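Local atomic coordinates of disulfide isomerase (Salmonella enterica subsp. enterica serovar Typhimurium, PDB entry 3L9U), a protein that is a thiol-disulfide oxidoreductase that probably transfers its disulfide bond to other proteins and, with DsbI, forms an essential disulfide in AssT. Residues F77-A82 and P147-T152. Numbering follows the deposited sequence. Where two conformers were deposited one is given.
Sequences FAVLIA and PAVQET
The backbone oxygen of Ala-78 is gripped from two directions: Ala-82 N of the next helical turn donates to Ala-78 O at 3.1 Å, and a water donates to the same Ala-78 O at 2.9 Å. The same water is hydrogen-bonded to Thr-152 OG1 at 2.8 Å and so provides a polar link where no direct hydrogen bond joins segments 77-82 and 147-152. Thr-152 is turned for this double role. Its OG1 stands anti to the carbonyl carbon, on the water side and near the carbonyl of Ala-148 one turn back, while CG2, anti to the backbone N (the first torsion to OG1 is -64°), meets Ala-78 CB at 4.0 Å.

Val-149 carries the apolar part. With CG1 anti to its backbone N (chi1 166°), its two methyls fork over the other helix. CG1 presses on Ala-78 CB at 3.8 Å and also reaches CG2 of Val-79, whereas CG2 rests against Ala-82 CB at 3.9 Å. Val-149 thus sits beside two alanines one turn apart, and its side chain meets that of Val-79 at a slant. The small alanine methyls bring the backbones near, Ala-78 CA to Val-149 CA being 5.7 Å. The axes of the two segments approach to 9.1 Å with their chain directions 127° apart, a steeply inclined crossing with a small, largely buried interface.

Both helices belong to the DsbA-like thioredoxin domain and come from its helical part. Val-79, at the margin of this contact, is shared with Phe-140 and Ala-143 of helix 137-143. Phe-77 points to a different side, packing edge-to-face with His-62 of strand 57-62 and with Phe-98 and Trp-105 of helix 97-111, while helix 147-155 crosses the Ala-78 and Ala-82 side of helix 70-86.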
ATOM      1  N   PHE A  77       6.217   1.485   7.775  1.00 14.19           N
ATOM      2  CA  PHE A  77       4.897   1.834   7.261  1.00 13.56           C
ATOM      3  C   PHE A  77       3.797   1.469   8.260  1.00 16.20           C
ATOM      4  O   PHE A  77       2.859   2.242   8.478  1.00 17.62           O
ATOM      5  CB  PHE A  77       4.620   1.131   5.924  1.00 12.70           C
ATOM      6  CG  PHE A  77       5.383   1.704   4.745  1.00 11.39           C
ATOM      7  CD1 PHE A  77       5.678   3.063   4.656  1.00 10.71           C
ATOM      8  CD2 PHE A  77       5.767   0.877   3.705  1.00 11.75           C
ATOM      9  CE1 PHE A  77       6.373   3.571   3.553  1.00 11.56           C
ATOM     10  CE2 PHE A  77       6.448   1.377   2.595  1.00 10.11           C
ATOM     11  CZ  PHE A  77       6.745   2.728   2.518  1.00  9.29           C
ATOM     12  N   ALA A  78       3.899   0.283   8.859  1.00 17.16           N
ATOM     13  CA  ALA A  78       2.887  -0.161   9.823  1.00 17.87           C
ATOM     14  C   ALA A  78       2.831   0.793  11.016  1.00 18.59           C
ATOM     15  O   ALA A  78       1.754   1.154  11.492  1.00 19.21           O
ATOM     16  CB  ALA A  78       3.166  -1.583  10.285  1.00 19.07           C
ATOM     17  N   VAL A  79       3.998   1.197  11.497  1.00 19.30           N
ATOM     18  CA  VAL A  79       4.069   2.153  12.588  1.00 19.80           C
ATOM     19  C   VAL A  79       3.467   3.500  12.190  1.00 19.84           C
ATOM     20  O   VAL A  79       2.676   4.079  12.939  1.00 20.90           O
ATOM     21  CB  VAL A  79       5.518   2.349  13.065  1.00 19.40           C
ATOM     22  CG1 VAL A  79       5.651   3.630  13.877  1.00 21.22           C
ATOM     23  CG2 VAL A  79       5.971   1.143  13.875  1.00 19.83           C
ATOM     24  N   LEU A  80       3.816   3.985  10.998  1.00 18.43           N
ATOM     25  CA  LEU A  80       3.376   5.313  10.570  1.00 19.16           C
ATOM     26  C   LEU A  80       1.892   5.366  10.209  1.00 20.89           C
ATOM     27  O   LEU A  80       1.217   6.354  10.486  1.00 22.25           O
ATOM     28  CB  LEU A  80       4.243   5.833   9.415  1.00 18.09           C
ATOM     29  CG  LEU A  80       5.714   6.072   9.767  1.00 17.53           C
ATOM     30  CD1 LEU A  80       6.452   6.626   8.558  1.00 17.70           C
ATOM     31  CD2 LEU A  80       5.844   7.022  10.951  1.00 20.10           C
ATOM     32  N   ILE A  81       1.378   4.310   9.591  1.00 19.44           N
ATOM     33  CA  ILE A  81      -0.062   4.241   9.354  1.00 21.22           C
ATOM     34  C   ILE A  81      -0.836   4.249  10.677  1.00 24.74           C
ATOM     35  O   ILE A  81      -1.826   4.966  10.822  1.00 26.55           O
ATOM     36  CB  ILE A  81      -0.451   3.010   8.516  1.00 19.39           C
ATOM     37  CG1 ILE A  81       0.124   3.141   7.105  1.00 17.37           C
ATOM     38  CG2 ILE A  81      -1.977   2.867   8.452  1.00 20.47           C
ATOM     39  CD1 ILE A  81       0.106   1.855   6.313  1.00 16.92           C
ATOM     40  N   ALA A  82      -0.379   3.462  11.646  1.00 26.56           N
ATOM     41  CA  ALA A  82      -1.033   3.414  12.956  1.00 27.38           C
ATOM     42  C   ALA A  82      -1.041   4.790  13.610  1.00 29.00           C
ATOM     43  O   ALA A  82      -2.021   5.179  14.241  1.00 31.01           O
ATOM     44  CB  ALA A  82      -0.353   2.404  13.861  1.00 27.45           C
ATOM     45  N   PRO A 147       0.856  -3.908  19.835  1.00 19.12           N
ATOM     46  CA  PRO A 147       0.272  -5.153  19.321  1.00 17.53           C
ATOM     47  C   PRO A 147      -0.488  -4.968  18.013  1.00 17.09           C
ATOM     48  O   PRO A 147      -0.511  -5.888  17.192  1.00 18.12           O
ATOM     49  CB  PRO A 147      -0.689  -5.600  20.431  1.00 18.08           C
ATOM     50  CG  PRO A 147      -0.680  -4.542  21.471  1.00 20.22           C
ATOM     51  CD  PRO A 147       0.465  -3.611  21.224  1.00 19.81           C
ATOM     52  N   ALA A 148      -1.104  -3.808  17.812  1.00 16.04           N
ATOM     53  CA  ALA A 148      -1.854  -3.591  16.579  1.00 15.92           C
ATOM     54  C   ALA A 148      -0.914  -3.464  15.384  1.00 15.19           C
ATOM     55  O   ALA A 148      -1.254  -3.866  14.273  1.00 16.94           O
ATOM     56  CB  ALA A 148      -2.749  -2.368  16.692  1.00 17.97           C
ATOM     57  N   VAL A 149       0.272  -2.907  15.613  1.00 16.21           N
ATOM     58  CA  VAL A 149       1.271  -2.802  14.552  1.00 16.21           C
ATOM     59  C   VAL A 149       1.783  -4.188  14.178  1.00 15.26           C
ATOM     60  O   VAL A 149       1.951  -4.511  13.003  1.00 14.80           O
ATOM     61  CB  VAL A 149       2.454  -1.922  14.991  1.00 17.17           C
ATOM     62  CG1 VAL A 149       3.637  -2.078  14.036  1.00 18.36           C
ATOM     63  CG2 VAL A 149       2.016  -0.468  15.094  1.00 19.28           C
ATOM     64  N   GLN A 150       2.028  -5.012  15.190  1.00 15.71           N
ATOM     65  CA  GLN A 150       2.473  -6.377  14.946  1.00 15.23           C
ATOM     66  C   GLN A 150       1.391  -7.161  14.205  1.00 14.60           C
ATOM     67  O   GLN A 150       1.685  -7.978  13.333  1.00 15.23           O
ATOM     68  CB  GLN A 150       2.884  -7.049  16.256  1.00 16.81           C
ATOM     69  CG  GLN A 150       4.158  -6.449  16.835  1.00 19.64           C
ATOM     70  CD  GLN A 150       5.361  -6.707  15.945  1.00 23.26           C
ATOM     71  OE1 GLN A 150       5.587  -7.835  15.504  1.00 26.35           O
ATOM     72  NE2 GLN A 150       6.140  -5.663  15.675  1.00 24.07           N
ATOM     73  N   GLU A 151       0.127  -6.921  14.533  0.58 13.70           N
ATOM     74  CA  GLU A 151      -0.940  -7.603  13.801  0.58 13.19           C
ATOM     75  C   GLU A 151      -1.044  -7.111  12.353  0.58 14.13           C
ATOM     76  O   GLU A 151      -1.313  -7.896  11.448  0.58 13.78           O
ATOM     77  CB  GLU A 151      -2.286  -7.489  14.520  0.58 14.59           C
ATOM     78  CG  GLU A 151      -3.426  -8.235  13.825  0.58 16.65           C
ATOM     79  CD  GLU A 151      -3.131  -9.710  13.579  0.58 19.43           C
ATOM     80  OE1 GLU A 151      -2.312 -10.305  14.314  0.58 20.48           O
ATOM     81  OE2 GLU A 151      -3.732 -10.278  12.643  0.58 21.87           O
ATOM     82  N   THR A 152      -0.815  -5.821  12.127  1.00 14.02           N
ATOM     83  CA  THR A 152      -0.759  -5.328  10.749  1.00 13.50           C
ATOM     84  C   THR A 152       0.305  -6.077   9.954  1.00 12.98           C
ATOM     85  O   THR A 152       0.079  -6.475   8.815  1.00 13.31           O
ATOM     86  CB  THR A 152      -0.434  -3.824  10.706  1.00 15.78           C
ATOM     87  OG1 THR A 152      -1.497  -3.089  11.323  1.00 17.77           O
ATOM     88  CG2 THR A 152      -0.254  -3.345   9.267  1.00 15.96           C
TER
HETATM   89  O   HOH W   1      -0.571  -0.507  11.822  1.00 32.92           O